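Local atomic coordinates of hypothetical zinc-type alcohol dehydrogenase-like protein in PRE5-FET4 intergenic region (Saccharomyces cerevisiae, PDB entry 1PIW), a protein that reduces a broad range of aromatic and aliphatic aldehydes to alcohols with NADPH, as a zinc-containing, medium-chain alcohol dehydrogenase of yeast. Residues H156-L161 / K320-T325. Residues are numbered along the deposited sequence.
Sequences HLAAPL and KIWVET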
loop_
_atom_site.group_PDB
_atom_site.type_symbol
_atom_site.label_atom_id
_atom_site.label_comp_id
_atom_site.label_asym_id
_atom_site.label_seq_id
_atom_site.Cartn_x
_atom_site.Cartn_y
_atom_site.Cartn_z
ATOM N N HIS A 156 32.753 2.015 13.571
ATOM C CA HIS A 156 31.974 0.845 13.958
ATOM C C HIS A 156 30.495 1.155 14.189
ATOM O O HIS A 156 29.668 0.245 14.313
ATOM C CB HIS A 156 32.585 0.175 15.196
ATOM C CG HIS A 156 32.328 0.899 16.483
ATOM N ND1 HIS A 156 32.702 2.207 16.694
ATOM C CD2 HIS A 156 31.748 0.484 17.635
ATOM C CE1 HIS A 156 32.358 2.569 17.918
ATOM N NE2 HIS A 156 31.777 1.541 18.510
ATOM N N LEU A 157 30.165 2.442 14.234
ATOM C CA LEU A 157 28.781 2.883 14.426
ATOM C C LEU A 157 28.209 3.474 13.140
ATOM O O LEU A 157 27.007 3.711 13.025
ATOM C CB LEU A 157 28.706 3.929 15.545
ATOM C CG LEU A 157 28.409 3.432 16.961
ATOM C CD1 LEU A 157 29.144 2.153 17.247
ATOM C CD2 LEU A 157 28.808 4.498 17.941
ATOM N N ALA A 158 29.082 3.715 12.171
ATOM C CA ALA A 158 28.657 4.274 10.902
ATOM C C ALA A 158 28.290 3.149 9.951
ATOM O O ALA A 158 27.252 3.187 9.292
ATOM C CB ALA A 158 29.776 5.110 10.306
ATOM N N ALA A 159 29.152 2.138 9.909
ATOM C CA ALA A 159 28.985 0.994 9.027
ATOM C C ALA A 159 27.577 0.428 8.877
ATOM O O ALA A 159 27.023 0.434 7.790
ATOM C CB ALA A 159 29.946 -0.096 9.438
ATOM N N PRO A 160 26.974 -0.060 9.963
ATOM C CA PRO A 160 25.626 -0.625 9.878
ATOM C C PRO A 160 24.597 0.246 9.184
ATOM O O PRO A 160 23.689 -0.254 8.530
ATOM C CB PRO A 160 25.272 -0.872 11.333
ATOM C CG PRO A 160 26.603 -1.216 11.929
ATOM C CD PRO A 160 27.493 -0.153 11.337
ATOM N N LEU A 161 24.729 1.555 9.342
ATOM C CA LEU A 161 23.793 2.493 8.727
ATOM C C LEU A 161 23.783 2.302 7.226
ATOM O O LEU A 161 22.745 2.425 6.582
ATOM C CB LEU A 161 24.207 3.934 9.026
ATOM C CG LEU A 161 24.354 4.368 10.484
ATOM C CD1 LEU A 161 24.960 5.767 10.531
ATOM C CD2 LEU A 161 23.003 4.341 11.171
ATOM N N LYS A 320 23.704 6.926 18.330
ATOM C CA LYS A 320 24.635 5.878 18.718
ATOM C C LYS A 320 23.869 4.548 18.726
ATOM O O LYS A 320 23.118 4.256 19.659
ATOM C CB LYS A 320 25.224 6.212 20.104
ATOM C CG LYS A 320 26.014 5.095 20.809
ATOM C CD LYS A 320 25.095 4.209 21.690
ATOM C CE LYS A 320 25.860 3.138 22.499
ATOM N NZ LYS A 320 24.926 2.220 23.233
ATOM N N ILE A 321 24.041 3.754 17.670
ATOM C CA ILE A 321 23.342 2.474 17.581
ATOM C C ILE A 321 24.014 1.403 18.406
ATOM O O ILE A 321 25.142 1.567 18.866
ATOM C CB ILE A 321 23.247 1.955 16.145
ATOM C CG1 ILE A 321 24.645 1.811 15.558
ATOM C CG2 ILE A 321 22.402 2.891 15.312
ATOM C CD1 ILE A 321 24.670 1.141 14.204
ATOM N N TRP A 322 23.312 0.292 18.575
ATOM C CA TRP A 322 23.825 -0.814 19.362
ATOM C C TRP A 322 24.634 -1.806 18.524
ATOM O O TRP A 322 24.082 -2.613 17.774
ATOM C CB TRP A 322 22.659 -1.517 20.053
ATOM C CG TRP A 322 21.931 -0.664 21.056
ATOM C CD1 TRP A 322 21.698 0.674 20.975
ATOM C CD2 TRP A 322 21.241 -1.119 22.228
ATOM N NE1 TRP A 322 20.897 1.083 22.014
ATOM C CE2 TRP A 322 20.601 0.003 22.799
ATOM C CE3 TRP A 322 21.098 -2.369 22.849
ATOM C CZ2 TRP A 322 19.824 -0.082 23.964
ATOM C CZ3 TRP A 322 20.324 -2.459 24.010
ATOM C CH2 TRP A 322 19.695 -1.318 24.554
ATOM N N VAL A 323 25.953 -1.736 18.679
ATOM C CA VAL A 323 26.891 -2.592 17.958
ATOM C C VAL A 323 27.866 -3.335 18.878
ATOM O O VAL A 323 28.262 -2.841 19.928
ATOM C CB VAL A 323 27.730 -1.755 16.966
ATOM C CG1 VAL A 323 28.815 -2.598 16.342
ATOM C CG2 VAL A 323 26.843 -1.197 15.897
ATOM N N GLU A 324 28.230 -4.543 18.482
ATOM C CA GLU A 324 29.209 -5.307 19.227
ATOM C C GLU A 324 30.303 -5.496 18.194
ATOM O O GLU A 324 30.017 -5.520 17.000
ATOM C CB GLU A 324 28.649 -6.656 19.676
ATOM C CG GLU A 324 29.686 -7.555 20.345
ATOM C CD GLU A 324 29.064 -8.744 21.066
ATOM O OE1 GLU A 324 29.833 -9.626 21.504
ATOM O OE2 GLU A 324 27.816 -8.797 21.205
ATOM N N THR A 325 31.551 -5.602 18.619
ATOM C CA THR A 325 32.599 -5.757 17.634
ATOM C C THR A 325 33.340 -7.073 17.741
ATOM O O THR A 325 33.545 -7.603 18.829
ATOM C CB THR A 325 33.588 -4.578 17.679
ATOM O OG1 THR A 325 34.029 -4.364 19.020
ATOM C CG2 THR A 325 32.921 -3.325 17.189
#
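Segment 156-161 starts within a short helix that begins at residue 155, then turns into helix 161-174. Segment 320-325 is extended, and its last three residues begin strand 323-327. The backbones come closest at L157 and I321, whose CA atoms are 6.3 Å apart. I321, V323 and T325 send their CA-to-CB bonds toward the helical turn; those of W322 and E324 point away. The W322 side chain touches helix 216-222, and E324 OE1 forms a salt bridge with R339 NH2.

I321 is the most covered residue. I321 CD1 lies 3.6 Å from P160 CB and 3.7 Å from L157 O. I321 CG1 is 4.3 Å from L157 CG, and I321 CG2 is 4.4 Å from L161 CD2. V323 CG2 packs 4.0 Å from P160 CG and 3.5 Å from H156 O, while V323 CB is 4.2 Å from L157 CD1. The H156 ring meets T325 obliquely, with H156 CD2 to T325 CG2 at 4.0 Å. L157 CD2 rests 4.0 Å from K320 CG.

The carbonyl of H156 is hydrogen-bonded to T350 OG1, on strand 348-352. M194 of the cofactor-domain helix 190-202 covers P160, L161 and I321.

The segments meet by van der Waals packing, mostly of apolar side chains, with methyls of I321 and V323 also against backbone carbonyl oxygens. The packing joins the turn before zinc ligand C163 to the strand returning from the Rossmann domain to the catalytic domain. V323 also touches R348, an NADP(+)-binding residue. The P160 side chain lies about 9 Å from bound NADP and from a zinc ion, near the active site.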